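Aspartate-semialdehyde dehydrogenase (Candida albicans, PDB 3HSK) catalyses the NADPH-dependent reductive dephosphorylation of 4-phospho-L-aspartate to L-aspartate semialdehyde, the second step in making methionine and threonine from aspartate. Local coordinates at residues 18-24 / 44-50; 34-39 / 364-369; 41-45 / 369-373; 95-99 / 119-124; 143-147 / 374-380. All blocks are in the same frame, centred on the assembly; numbering follows the deposited sequence.

Interaction 1 of 5, residues 18-24 / 44-50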
# COMPACT_ATOMS: atom_id res chain seq x y z
N SER A 18 -0.73 44.73 -0.65
CA SER A 18 0.41 45.08 -1.54
C SER A 18 0.82 43.91 -2.44
O SER A 18 0.83 42.75 -2.00
CB SER A 18 1.62 45.56 -0.73
OG SER A 18 2.69 45.89 -1.60
N VAL A 19 1.16 44.23 -3.68
CA VAL A 19 1.44 43.22 -4.71
C VAL A 19 2.94 43.02 -4.94
O VAL A 19 3.66 43.97 -5.28
CB VAL A 19 0.75 43.56 -6.06
CG1 VAL A 19 0.97 42.46 -7.08
CG2 VAL A 19 -0.75 43.80 -5.86
N LYS A 20 3.40 41.79 -4.73
CA LYS A 20 4.78 41.43 -5.03
C LYS A 20 4.88 40.86 -6.44
O LYS A 20 3.94 40.22 -6.93
CB LYS A 20 5.30 40.41 -4.00
CG LYS A 20 5.32 40.91 -2.55
CD LYS A 20 6.50 41.85 -2.26
CE LYS A 20 6.38 42.47 -0.87
NZ LYS A 20 7.62 43.16 -0.43
N LYS A 21 6.02 41.10 -7.10
CA LYS A 21 6.24 40.63 -8.46
C LYS A 21 6.83 39.22 -8.48
O LYS A 21 7.85 38.96 -7.84
CB LYS A 21 7.12 41.61 -9.24
CG LYS A 21 6.40 42.88 -9.68
CD LYS A 21 7.37 43.93 -10.23
CE LYS A 21 6.66 44.96 -11.11
NZ LYS A 21 5.60 45.75 -10.40
N ALA A 22 6.19 38.32 -9.22
CA ALA A 22 6.58 36.91 -9.23
C ALA A 22 7.11 36.42 -10.57
O ALA A 22 6.53 36.68 -11.63
CB ALA A 22 5.43 36.03 -8.76
N GLY A 23 8.23 35.70 -10.51
CA GLY A 23 8.78 35.00 -11.66
C GLY A 23 8.57 33.50 -11.55
O GLY A 23 8.39 32.98 -10.44
N VAL A 24 8.58 32.83 -12.69
CA VAL A 24 8.46 31.37 -12.74
C VAL A 24 9.50 30.79 -13.71
O VAL A 24 9.47 31.08 -14.90
CB VAL A 24 7.04 30.89 -13.17
CG1 VAL A 24 6.95 29.36 -13.10
CG2 VAL A 24 5.95 31.52 -12.30
N GLU A 44 -2.39 39.02 -4.32
CA GLU A 44 -1.18 39.55 -3.70
C GLU A 44 0.04 39.47 -4.62
O GLU A 44 1.05 40.13 -4.38
CB GLU A 44 -0.90 38.79 -2.40
CG GLU A 44 -0.36 39.62 -1.25
CD GLU A 44 -0.60 38.96 0.10
OE1 GLU A 44 -1.74 38.48 0.34
OE2 GLU A 44 0.33 38.92 0.93
N PHE A 45 -0.06 38.66 -5.68
CA PHE A 45 1.06 38.45 -6.60
C PHE A 45 0.77 38.90 -8.03
O PHE A 45 -0.38 38.89 -8.47
CB PHE A 45 1.53 36.99 -6.59
CG PHE A 45 2.09 36.54 -5.27
CD1 PHE A 45 3.40 36.87 -4.91
CD2 PHE A 45 1.31 35.81 -4.38
CE1 PHE A 45 3.92 36.46 -3.68
CE2 PHE A 45 1.82 35.40 -3.16
CZ PHE A 45 3.13 35.73 -2.80
N GLU A 46 1.83 39.28 -8.72
CA GLU A 46 1.77 39.68 -10.13
C GLU A 46 2.78 38.86 -10.91
O GLU A 46 3.99 38.92 -10.64
CB GLU A 46 2.08 41.18 -10.27
CG GLU A 46 2.02 41.73 -11.69
CD GLU A 46 2.55 43.16 -11.80
OE1 GLU A 46 2.09 44.03 -11.02
OE2 GLU A 46 3.41 43.41 -12.68
N ILE A 47 2.28 38.07 -11.87
CA ILE A 47 3.14 37.29 -12.76
C ILE A 47 3.90 38.25 -13.68
O ILE A 47 3.31 38.88 -14.56
CB ILE A 47 2.34 36.24 -13.56
CG1 ILE A 47 1.63 35.27 -12.60
CG2 ILE A 47 3.26 35.47 -14.50
CD1 ILE A 47 0.44 34.53 -13.19
N HIS A 48 5.20 38.35 -13.46
CA HIS A 48 6.02 39.38 -14.09
C HIS A 48 7.01 38.82 -15.11
O HIS A 48 7.29 39.47 -16.11
CB HIS A 48 6.77 40.17 -13.01
CG HIS A 48 7.32 41.47 -13.48
ND1 HIS A 48 8.66 41.69 -13.69
CD2 HIS A 48 6.70 42.63 -13.81
CE1 HIS A 48 8.85 42.92 -14.11
NE2 HIS A 48 7.67 43.52 -14.19
N ALA A 49 7.54 37.63 -14.84
CA ALA A 49 8.52 36.99 -15.72
C ALA A 49 8.31 35.48 -15.79
O ALA A 49 8.05 34.84 -14.77
CB ALA A 49 9.94 37.31 -15.25
N LEU A 50 8.42 34.92 -16.99
CA LEU A 50 8.35 33.47 -17.19
C LEU A 50 9.60 32.97 -17.90
O LEU A 50 10.08 33.59 -18.84
CB LEU A 50 7.11 33.08 -17.99
CG LEU A 50 5.71 33.36 -17.41
CD1 LEU A 50 4.66 32.78 -18.32
CD2 LEU A 50 5.56 32.81 -16.00
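Backbone bonds join Lys20, Ala22 and Val24 to segment 44-50. Lys20 is held at both ends: its N donates to Glu44 O at 2.9 Å, and its O accepts from Glu46 N. Ala22 likewise gives its N to Glu46 O at 2.7 Å and takes His48 N on its O at 2.8 Å. Beyond this point the register slips by one residue. Gly23 pairs with Ala49, so His48 is the extra residue of a beta bulge, and Val24 N resumes the ladder on Ala49 O. These are parallel neighbours in the Rossmann-type nucleotide-binding domain, joined by helix 30-39 in a beta-alpha-beta crossover.

Charged and polar side chains occupy the face of Lys21 and Glu46. The Lys21 chain passes over the imidazole of His48, its CD 4.0 Å from the ring centroid in a CH-pi contact. A bend at its last torsion (chi4 61°) leaves NZ in a long salt bridge with Glu46 OE2, at 3.9 Å.

Apolar packing belongs to the other face, which helix 30-39 covers. There Val24 CB meets Leu50 CD2 at 3.7 Å as the two chains run side by side, while the small Ala22 CB lies 4.4 Å from Phe45 CD1.

Interaction 2 of 5, residues 34-39 / 364-369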
# COMPACT_ATOMS: atom_id res chain seq x y z
N ARG A 34 1.01 24.78 -13.21
CA ARG A 34 0.22 24.90 -11.98
C ARG A 34 0.59 26.13 -11.15
O ARG A 34 -0.28 26.74 -10.53
CB ARG A 34 0.31 23.62 -11.15
CG ARG A 34 -0.01 22.35 -11.92
CD ARG A 34 -0.22 21.16 -11.00
NE ARG A 34 -0.07 19.89 -11.71
CZ ARG A 34 0.85 18.97 -11.44
NH1 ARG A 34 0.90 17.85 -12.16
NH2 ARG A 34 1.73 19.14 -10.45
N PHE A 35 1.87 26.49 -11.14
CA PHE A 35 2.32 27.75 -10.53
C PHE A 35 1.61 28.95 -11.13
O PHE A 35 1.01 29.75 -10.40
CB PHE A 35 3.83 27.94 -10.67
CG PHE A 35 4.62 27.47 -9.49
CD1 PHE A 35 4.40 28.02 -8.22
CD2 PHE A 35 5.60 26.50 -9.63
CE1 PHE A 35 5.12 27.59 -7.13
CE2 PHE A 35 6.33 26.06 -8.53
CZ PHE A 35 6.09 26.61 -7.28
N ILE A 36 1.67 29.08 -12.45
CA ILE A 36 1.07 30.20 -13.17
C ILE A 36 -0.45 30.19 -13.02
O ILE A 36 -1.06 31.25 -12.83
CB ILE A 36 1.47 30.20 -14.67
CG1 ILE A 36 3.00 30.29 -14.81
CG2 ILE A 36 0.80 31.36 -15.42
CD1 ILE A 36 3.53 29.78 -16.14
N LEU A 37 -1.05 29.00 -13.08
CA LEU A 37 -2.49 28.84 -12.88
C LEU A 37 -2.92 29.40 -11.53
O LEU A 37 -3.90 30.15 -11.45
CB LEU A 37 -2.91 27.38 -13.04
CG LEU A 37 -4.41 27.05 -13.07
CD1 LEU A 37 -5.03 27.41 -14.41
CD2 LEU A 37 -4.67 25.59 -12.75
N LEU A 38 -2.19 29.05 -10.47
CA LEU A 38 -2.48 29.54 -9.12
C LEU A 38 -2.26 31.04 -8.97
O LEU A 38 -3.18 31.77 -8.58
CB LEU A 38 -1.68 28.78 -8.07
CG LEU A 38 -2.29 27.50 -7.51
CD1 LEU A 38 -1.33 26.86 -6.55
CD2 LEU A 38 -3.64 27.77 -6.83
N LEU A 39 -1.04 31.50 -9.27
CA LEU A 39 -0.67 32.92 -9.13
C LEU A 39 -1.59 33.84 -9.93
O LEU A 39 -1.68 35.04 -9.65
CB LEU A 39 0.78 33.14 -9.58
CG LEU A 39 1.92 32.54 -8.75
CD1 LEU A 39 3.19 32.48 -9.57
CD2 LEU A 39 2.14 33.32 -7.47
N ALA A 364 3.32 20.94 -5.11
CA ALA A 364 4.45 21.85 -5.34
C ALA A 364 4.02 23.29 -5.54
O ALA A 364 4.58 24.19 -4.92
CB ALA A 364 5.27 21.39 -6.53
N ALA A 365 3.01 23.49 -6.39
CA ALA A 365 2.50 24.82 -6.70
C ALA A 365 1.86 25.49 -5.50
O ALA A 365 2.16 26.65 -5.20
CB ALA A 365 1.52 24.76 -7.88
N GLY A 366 0.98 24.76 -4.81
CA GLY A 366 0.29 25.27 -3.62
C GLY A 366 1.24 25.52 -2.47
O GLY A 366 1.11 26.52 -1.75
N ALA A 367 2.20 24.62 -2.30
CA ALA A 367 3.22 24.77 -1.27
C ALA A 367 4.09 25.97 -1.56
O ALA A 367 4.43 26.73 -0.65
CB ALA A 367 4.05 23.52 -1.15
N GLY A 368 4.44 26.14 -2.84
CA GLY A 368 5.28 27.25 -3.30
C GLY A 368 4.70 28.62 -3.00
O GLY A 368 5.41 29.50 -2.52
N ILE A 369 3.41 28.79 -3.27
CA ILE A 369 2.72 30.06 -3.04
C ILE A 369 2.68 30.39 -1.54
O ILE A 369 2.92 31.54 -1.15
CB ILE A 369 1.30 30.07 -3.69
CG1 ILE A 369 1.35 30.62 -5.12
CG2 ILE A 369 0.30 30.90 -2.88
CD1 ILE A 369 1.90 29.66 -6.14
O HOH W 1 1.19 21.23 -8.10
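Phe35 drives its ring into helix 364-376, a knob in a hole made by Ala364, Ala365, Gly368 and Ile369. Its CB leaves the helix alongside the partner, and chi1 of -95° swings the ring across the gap. CD1 then meets the Ile369 methyl CD1 at 3.6 Å, near the plane of the ring. Farther out, CE1 reaches Ala365 O and comes within 3.8 Å of Gly368 CA, an approach possible because glycine has no side chain there. At the tip, CZ lies 3.7 Å from Ala364 O. Ala365 CA covers one face in a CH-pi contact, 17° off the ring normal.

Ala365 is small enough for its CB to fit against Arg34 CB at 3.7 Å, and Leu38 CD1 lies over the backbone between Ala365 and Gly366. Leu39 CD2 packs on Ile369 CG1 at 3.7 Å. At the polar margin a water accepts from Arg34 NH2 and, weakly, from Ala365 N.

The short helical segments cross at -51°, their axes 8.8 Å apart. Both helices rest on the parallel sheet: Phe35 also meets Phe98 of strand 96-99 and Ile169 of strand 165-169, Leu39 touches Val24, Phe45 and Ile47, and Ala367 of the other helix touches Ile169.

Interaction 3 of 5, residues 41-45 / 369-373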
# COMPACT_ATOMS: atom_id res chain seq x y z
N LYS A 41 -4.80 33.73 -9.97
CA LYS A 41 -5.97 34.02 -9.14
C LYS A 41 -5.59 34.75 -7.84
O LYS A 41 -6.46 35.14 -7.06
CB LYS A 41 -6.72 32.72 -8.82
CG LYS A 41 -6.99 31.83 -10.02
CD LYS A 41 -7.18 30.39 -9.59
CE LYS A 41 -7.65 29.52 -10.75
NZ LYS A 41 -7.80 28.09 -10.34
N HIS A 42 -4.29 34.91 -7.62
CA HIS A 42 -3.80 35.50 -6.37
C HIS A 42 -3.81 37.03 -6.42
O HIS A 42 -3.23 37.62 -7.33
CB HIS A 42 -2.41 34.98 -6.03
CG HIS A 42 -2.16 34.85 -4.56
ND1 HIS A 42 -2.05 35.94 -3.73
CD2 HIS A 42 -2.02 33.76 -3.77
CE1 HIS A 42 -1.85 35.53 -2.49
NE2 HIS A 42 -1.82 34.21 -2.49
N PRO A 43 -4.48 37.66 -5.44
CA PRO A 43 -4.60 39.12 -5.33
C PRO A 43 -3.31 39.80 -4.88
O PRO A 43 -3.16 41.01 -5.04
CB PRO A 43 -5.68 39.30 -4.26
CG PRO A 43 -6.30 37.94 -4.05
CD PRO A 43 -5.21 36.99 -4.35
N GLU A 44 -2.39 39.02 -4.32
CA GLU A 44 -1.18 39.55 -3.70
C GLU A 44 0.04 39.47 -4.62
O GLU A 44 1.05 40.13 -4.38
CB GLU A 44 -0.90 38.79 -2.40
CG GLU A 44 -0.36 39.62 -1.25
CD GLU A 44 -0.60 38.96 0.10
OE1 GLU A 44 -1.74 38.48 0.34
OE2 GLU A 44 0.33 38.92 0.93
N PHE A 45 -0.06 38.66 -5.68
CA PHE A 45 1.06 38.45 -6.60
C PHE A 45 0.77 38.90 -8.03
O PHE A 45 -0.38 38.89 -8.47
CB PHE A 45 1.53 36.99 -6.59
CG PHE A 45 2.09 36.54 -5.27
CD1 PHE A 45 3.40 36.87 -4.91
CD2 PHE A 45 1.31 35.81 -4.38
CE1 PHE A 45 3.92 36.46 -3.68
CE2 PHE A 45 1.82 35.40 -3.16
CZ PHE A 45 3.13 35.73 -2.80
N ILE A 369 3.41 28.79 -3.27
CA ILE A 369 2.72 30.06 -3.04
C ILE A 369 2.68 30.39 -1.54
O ILE A 369 2.92 31.54 -1.15
CB ILE A 369 1.30 30.07 -3.69
CG1 ILE A 369 1.35 30.62 -5.12
CG2 ILE A 369 0.30 30.90 -2.88
CD1 ILE A 369 1.90 29.66 -6.14
N LEU A 370 2.38 29.38 -0.73
CA LEU A 370 2.30 29.54 0.72
C LEU A 370 3.64 29.95 1.32
O LEU A 370 3.69 30.84 2.17
CB LEU A 370 1.72 28.28 1.39
CG LEU A 370 1.34 28.34 2.88
CD1 LEU A 370 0.49 29.56 3.21
CD2 LEU A 370 0.63 27.07 3.33
N ILE A 371 4.73 29.34 0.85
CA ILE A 371 6.09 29.73 1.27
C ILE A 371 6.33 31.21 0.98
O ILE A 371 6.87 31.93 1.83
CB ILE A 371 7.18 28.88 0.58
CG1 ILE A 371 7.15 27.44 1.11
CG2 ILE A 371 8.57 29.52 0.77
CD1 ILE A 371 7.99 26.45 0.30
N ALA A 372 5.93 31.67 -0.21
CA ALA A 372 6.08 33.06 -0.61
C ALA A 372 5.24 34.01 0.25
O ALA A 372 5.66 35.13 0.52
CB ALA A 372 5.73 33.24 -2.09
N GLU A 373 4.06 33.55 0.66
CA GLU A 373 3.21 34.30 1.60
C GLU A 373 3.86 34.39 2.98
O GLU A 373 3.85 35.45 3.60
CB GLU A 373 1.84 33.64 1.72
CG GLU A 373 0.89 33.92 0.57
CD GLU A 373 -0.30 32.98 0.56
OE1 GLU A 373 -0.51 32.25 1.56
OE2 GLU A 373 -1.04 32.95 -0.45
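A largely buried contact, a histidine-carboxylate hydrogen bond from His42 to Glu373, ties the loop between helix 30-39 and strand 45-52 to helix 364-376. His42 NE2 donates to Glu373 OE2 over only 2.5 Å, with an angle of 162° at the hydrogen. The acceptor lies close to the imidazole plane and receives the bond on its anti lone pair, and the carboxylate is turned 52° from the ring. On the other edge, ND1 accepts Glu44 N at 3.2 Å, also in plane. Bonds at both nitrogens fix the ring's rotation, and the pattern is consistent with a neutral imidazole carrying its proton on NE2. Glutamate suits its place because its extended chain carries the carboxylate across from the helix; its second oxygen, OE1, accepts from the backbone N of Ser309.

This loop leads from the helix to the second strand of the first beta-alpha-beta unit of the Rossmann-type domain, and the late helix packs against it from far along the sequence. Phe45 closes the apolar side: its CZ meets the small Ala372 CB at 3.7 Å, and its CE2 edge faces Glu373 CG at 4.1 Å. The Phe45 edge also stands over one face of His42 in a T-shaped pair. Ile369 CG2 touches the imidazole CD2 at 3.8 Å.

Interaction 4 of 5, residues 95-99 / 119-124; sequences DVVFS and AVVSNA
Ala119 O is held by two neighbouring groups of the strand beside it: Val97 N donates to Ala119 O in a hydrogen bond of 2.7 Å, and Val96 CA lies 3.5 Å from Ala119 O in a CA-H...O contact. From here the parallel ladder runs on. Val97 O takes Val121 N, Val121 O takes Ser99 N, and Ser99 O takes Asn123 N at 2.8 Å. The bond to Val97 O is the least regular in direction, for its donor stands 41° out of the carbonyl plane.

Beta-branched valines and a phenylalanine suit these buried strands. On the face of Phe98 and Val121, the two side chains lie side by side with Phe98 CD1 4.1 Å from Val121 CB. The CG2 methyls of Val96 and Val121 approach to 4.0 Å. Helix 364-376 covers this face, Phe98 lying on Ala372 and Val121 on Ile371 and Leu375.

The other face carries Val97, Val120 and two serines and is backed by helix 103-115, where Phe113 packs on both valines. Ser99 and Ser122 each place OG anti to the backbone N (chi1 168° and 172°), which brings the hydroxyls alongside at 3.7 Å, too far apart to bond. Both instead bond to OE2 of Glu110 on that helix. Ser122 OG has a further bond, accepting Ala124 N at 3.0 Å in an ST turn that bends the chain as the strand ends.

Two parallel strands linked through helix 103-115 make a beta-alpha-beta crossover of the Rossmann-type NADP-binding domain, and the loop after Ser99 contains cofactor-pocket residues Gly100, Leu101 and Asp102.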
# COMPACT_ATOMS: atom_id res chain seq x y z
N ASP A 95 10.27 39.95 -6.92
CA ASP A 95 10.44 39.82 -5.47
C ASP A 95 10.59 38.36 -5.04
O ASP A 95 11.17 38.07 -3.99
CB ASP A 95 9.24 40.45 -4.76
CG ASP A 95 9.15 41.95 -4.97
OD1 ASP A 95 10.10 42.66 -4.57
OD2 ASP A 95 8.14 42.42 -5.52
N VAL A 96 10.04 37.45 -5.85
CA VAL A 96 10.10 36.01 -5.59
C VAL A 96 10.07 35.23 -6.92
O VAL A 96 9.32 35.58 -7.83
CB VAL A 96 8.95 35.53 -4.65
CG1 VAL A 96 7.58 35.59 -5.33
CG2 VAL A 96 9.25 34.13 -4.11
N VAL A 97 10.91 34.20 -7.01
CA VAL A 97 11.03 33.42 -8.23
C VAL A 97 10.79 31.93 -7.97
O VAL A 97 11.64 31.24 -7.41
CB VAL A 97 12.40 33.63 -8.92
CG1 VAL A 97 12.54 32.73 -10.15
CG2 VAL A 97 12.60 35.09 -9.31
N PHE A 98 9.63 31.44 -8.41
CA PHE A 98 9.28 30.03 -8.28
C PHE A 98 9.98 29.21 -9.34
O PHE A 98 10.25 29.71 -10.43
CB PHE A 98 7.76 29.84 -8.37
CG PHE A 98 6.98 30.73 -7.44
CD1 PHE A 98 6.76 30.36 -6.12
CD2 PHE A 98 6.49 31.96 -7.88
CE1 PHE A 98 6.05 31.18 -5.25
CE2 PHE A 98 5.78 32.80 -7.02
CZ PHE A 98 5.55 32.40 -5.71
N SER A 99 10.29 27.95 -9.04
CA SER A 99 11.01 27.11 -10.01
C SER A 99 10.49 25.68 -10.10
O SER A 99 10.48 24.93 -9.12
CB SER A 99 12.52 27.13 -9.73
OG SER A 99 13.20 26.13 -10.46
N ALA A 119 15.19 35.87 -4.56
CA ALA A 119 14.50 34.94 -3.67
C ALA A 119 13.90 33.80 -4.48
O ALA A 119 12.95 34.00 -5.24
CB ALA A 119 13.42 35.66 -2.87
N VAL A 120 14.45 32.60 -4.32
CA VAL A 120 14.02 31.44 -5.10
C VAL A 120 13.26 30.43 -4.24
O VAL A 120 13.74 30.02 -3.17
CB VAL A 120 15.22 30.74 -5.80
CG1 VAL A 120 14.74 29.71 -6.81
CG2 VAL A 120 16.12 31.76 -6.49
N VAL A 121 12.08 30.03 -4.70
CA VAL A 121 11.29 28.98 -4.08
C VAL A 121 11.16 27.85 -5.11
O VAL A 121 10.43 27.99 -6.10
CB VAL A 121 9.90 29.50 -3.63
CG1 VAL A 121 9.01 28.36 -3.13
CG2 VAL A 121 10.06 30.58 -2.56
N SER A 122 11.89 26.75 -4.89
CA SER A 122 12.08 25.75 -5.94
C SER A 122 11.53 24.35 -5.65
O SER A 122 11.71 23.83 -4.55
CB SER A 122 13.56 25.64 -6.29
OG SER A 122 13.78 24.55 -7.17
N ASN A 123 10.88 23.75 -6.65
CA ASN A 123 10.43 22.36 -6.57
C ASN A 123 11.45 21.35 -7.10
O ASN A 123 11.26 20.13 -6.99
CB ASN A 123 9.07 22.16 -7.27
CG ASN A 123 8.50 20.75 -7.05
OD1 ASN A 123 8.31 20.31 -5.91
ND2 ASN A 123 8.21 20.06 -8.14
N ALA A 124 12.55 21.85 -7.68
CA ALA A 124 13.64 20.99 -8.13
C ALA A 124 14.32 20.34 -6.93
O ALA A 124 14.47 20.96 -5.88
CB ALA A 124 14.65 21.79 -8.94

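Interaction 5 of 5, residues 143-147 / 374-380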
# COMPACT_ATOMS: atom_id res chain seq x y z
N GLU A 143 8.90 27.13 10.27
CA GLU A 143 9.89 27.72 11.18
C GLU A 143 11.31 27.52 10.65
O GLU A 143 12.23 28.26 11.01
CB GLU A 143 9.75 27.16 12.61
CG GLU A 143 9.90 25.63 12.73
CD GLU A 143 8.59 24.88 12.54
OE1 GLU A 143 7.62 25.46 12.00
OE2 GLU A 143 8.52 23.70 12.95
N HIS A 144 11.48 26.53 9.78
CA HIS A 144 12.77 26.29 9.16
C HIS A 144 13.19 27.46 8.25
O HIS A 144 14.37 27.61 7.92
CB HIS A 144 12.75 24.94 8.44
CG HIS A 144 12.99 23.78 9.35
ND1 HIS A 144 13.24 22.50 8.88
CD2 HIS A 144 13.06 23.70 10.70
CE1 HIS A 144 13.42 21.69 9.91
NE2 HIS A 144 13.32 22.39 11.02
N ILE A 145 12.23 28.30 7.88
CA ILE A 145 12.50 29.53 7.13
C ILE A 145 13.26 30.59 7.97
O ILE A 145 13.91 31.48 7.40
CB ILE A 145 11.20 30.10 6.49
CG1 ILE A 145 10.73 29.16 5.37
CG2 ILE A 145 11.41 31.52 5.98
CD1 ILE A 145 9.38 29.51 4.75
N ASP A 146 13.19 30.48 9.30
CA ASP A 146 13.90 31.40 10.19
C ASP A 146 15.39 31.46 9.85
O ASP A 146 16.02 32.49 10.02
CB ASP A 146 13.76 31.01 11.67
CG ASP A 146 12.31 30.98 12.15
OD1 ASP A 146 11.41 31.53 11.48
OD2 ASP A 146 12.07 30.39 13.23
N VAL A 147 15.93 30.34 9.37
CA VAL A 147 17.35 30.27 8.98
C VAL A 147 17.69 31.33 7.92
O VAL A 147 18.67 32.06 8.07
CB VAL A 147 17.76 28.86 8.51
CG1 VAL A 147 19.21 28.84 8.05
CG2 VAL A 147 17.56 27.87 9.64
N ILE A 374 4.43 33.28 3.44
CA ILE A 374 5.19 33.28 4.68
C ILE A 374 6.38 34.23 4.58
O ILE A 374 6.66 34.96 5.52
CB ILE A 374 5.66 31.85 5.08
CG1 ILE A 374 4.46 30.92 5.27
CG2 ILE A 374 6.51 31.90 6.36
CD1 ILE A 374 4.80 29.44 5.21
N LEU A 375 7.06 34.23 3.43
CA LEU A 375 8.15 35.17 3.18
C LEU A 375 7.65 36.62 3.14
O LEU A 375 8.34 37.53 3.62
CB LEU A 375 8.90 34.83 1.89
CG LEU A 375 9.71 33.53 1.82
CD1 LEU A 375 10.11 33.23 0.37
CD2 LEU A 375 10.95 33.57 2.73
N LYS A 376 6.46 36.82 2.57
CA LYS A 376 5.83 38.15 2.48
C LYS A 376 5.52 38.71 3.87
O LYS A 376 5.99 39.79 4.22
CB LYS A 376 4.56 38.08 1.60
CG LYS A 376 3.55 39.20 1.81
CD LYS A 376 3.88 40.44 1.01
CE LYS A 376 2.88 41.55 1.31
NZ LYS A 376 3.25 42.84 0.65
N ALA A 377 4.74 37.96 4.65
CA ALA A 377 4.66 38.18 6.09
C ALA A 377 6.06 37.88 6.60
O ALA A 377 6.80 37.14 5.96
CB ALA A 377 3.65 37.24 6.72
N LYS A 378 6.45 38.44 7.74
CA LYS A 378 7.84 38.30 8.21
C LYS A 378 8.85 39.10 7.36
O LYS A 378 10.05 39.09 7.64
CB LYS A 378 8.26 36.82 8.33
CG LYS A 378 7.75 36.12 9.59
CD LYS A 378 8.05 34.63 9.57
CE LYS A 378 7.62 33.94 10.86
NZ LYS A 378 8.60 34.15 11.98
N ASN A 379 8.35 39.79 6.33
CA ASN A 379 9.10 40.80 5.58
C ASN A 379 10.48 40.36 5.08
O ASN A 379 11.48 41.04 5.31
CB ASN A 379 9.22 42.10 6.39
CG ASN A 379 7.88 42.62 6.87
OD1 ASN A 379 7.25 43.45 6.22
ND2 ASN A 379 7.42 42.11 8.01
N ILE A 380 10.52 39.22 4.40
CA ILE A 380 11.76 38.68 3.85
C ILE A 380 11.85 39.00 2.35
O ILE A 380 12.94 39.13 1.81
CB ILE A 380 11.87 37.16 4.13
CG1 ILE A 380 11.77 36.90 5.64
CG2 ILE A 380 13.18 36.59 3.59
CD1 ILE A 380 11.15 35.56 6.00
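Ile145 supplies the close-packed half of this contact, fitting both its branches against the end of helix 364-376 and the chain that follows. Its CG2 methyl touches two partners that approach from the same general side: Leu375 CD2 at 3.9 Å, whose side chain crosses at about a right angle, and Ile380 CD1 at 4.0 Å. Ile145 CD1, at the end of the other branch, reaches Ile374 CG2 at 4.1 Å. A chi1 of -69° sets CG1 beside the backbone N and CG2 beside the carbonyl carbon, so one isoleucine can serve partners that lie well apart. Branched aliphatic chains suit such a site, since their methyls pack in several directions and need no polar partner. The parallel sheet backs them, with Ile145 also on Ile167 and both Leu375 and Ile380 on Phe165.

The more exposed side is looser and ionic. Asp146 OD1 and Lys378 NZ form a salt bridge of 3.9 Å, too long for a hydrogen bond, and the lysine reaches it by an extended chain that bends at its last torsion (chi4 -79°). The same NZ makes another long, weak ion pair with Glu149, whose carboxylate lies close to that of Asp146, so the lysine probably eases the repulsion between them.

What brings Ile380 back against Ile145 is the ending of the helix. Ile380 N bonds to Leu375 O at 2.9 Å and Asn379 N to Lys376 O at 3.2 Å, with Asn379, a residue type that tolerates positive phi well, at the C-prime position: a Schellman motif.

All five contacts build the NADP-binding domain. Interactions 1 and 4 are strand pairings within one parallel sheet, joined through backbone bonds of Gly23 to Val96 and Phe98; interaction 1 is only partly buried and carries charged side chains on one face, whereas interaction 4 is buried and directs its serine hydroxyls to Glu110. Interactions 2, 3 and 5 follow helix 364-376 across that sheet. Interaction 2 is buried, almost wholly apolar helix packing; interaction 3, sharing Ile369 with it, is also largely buried but centred on a histidine-carboxylate hydrogen bond; interaction 5, at the helix end, is partly exposed and has a long ion pair. Phe98 touches both interactions 2 and 3.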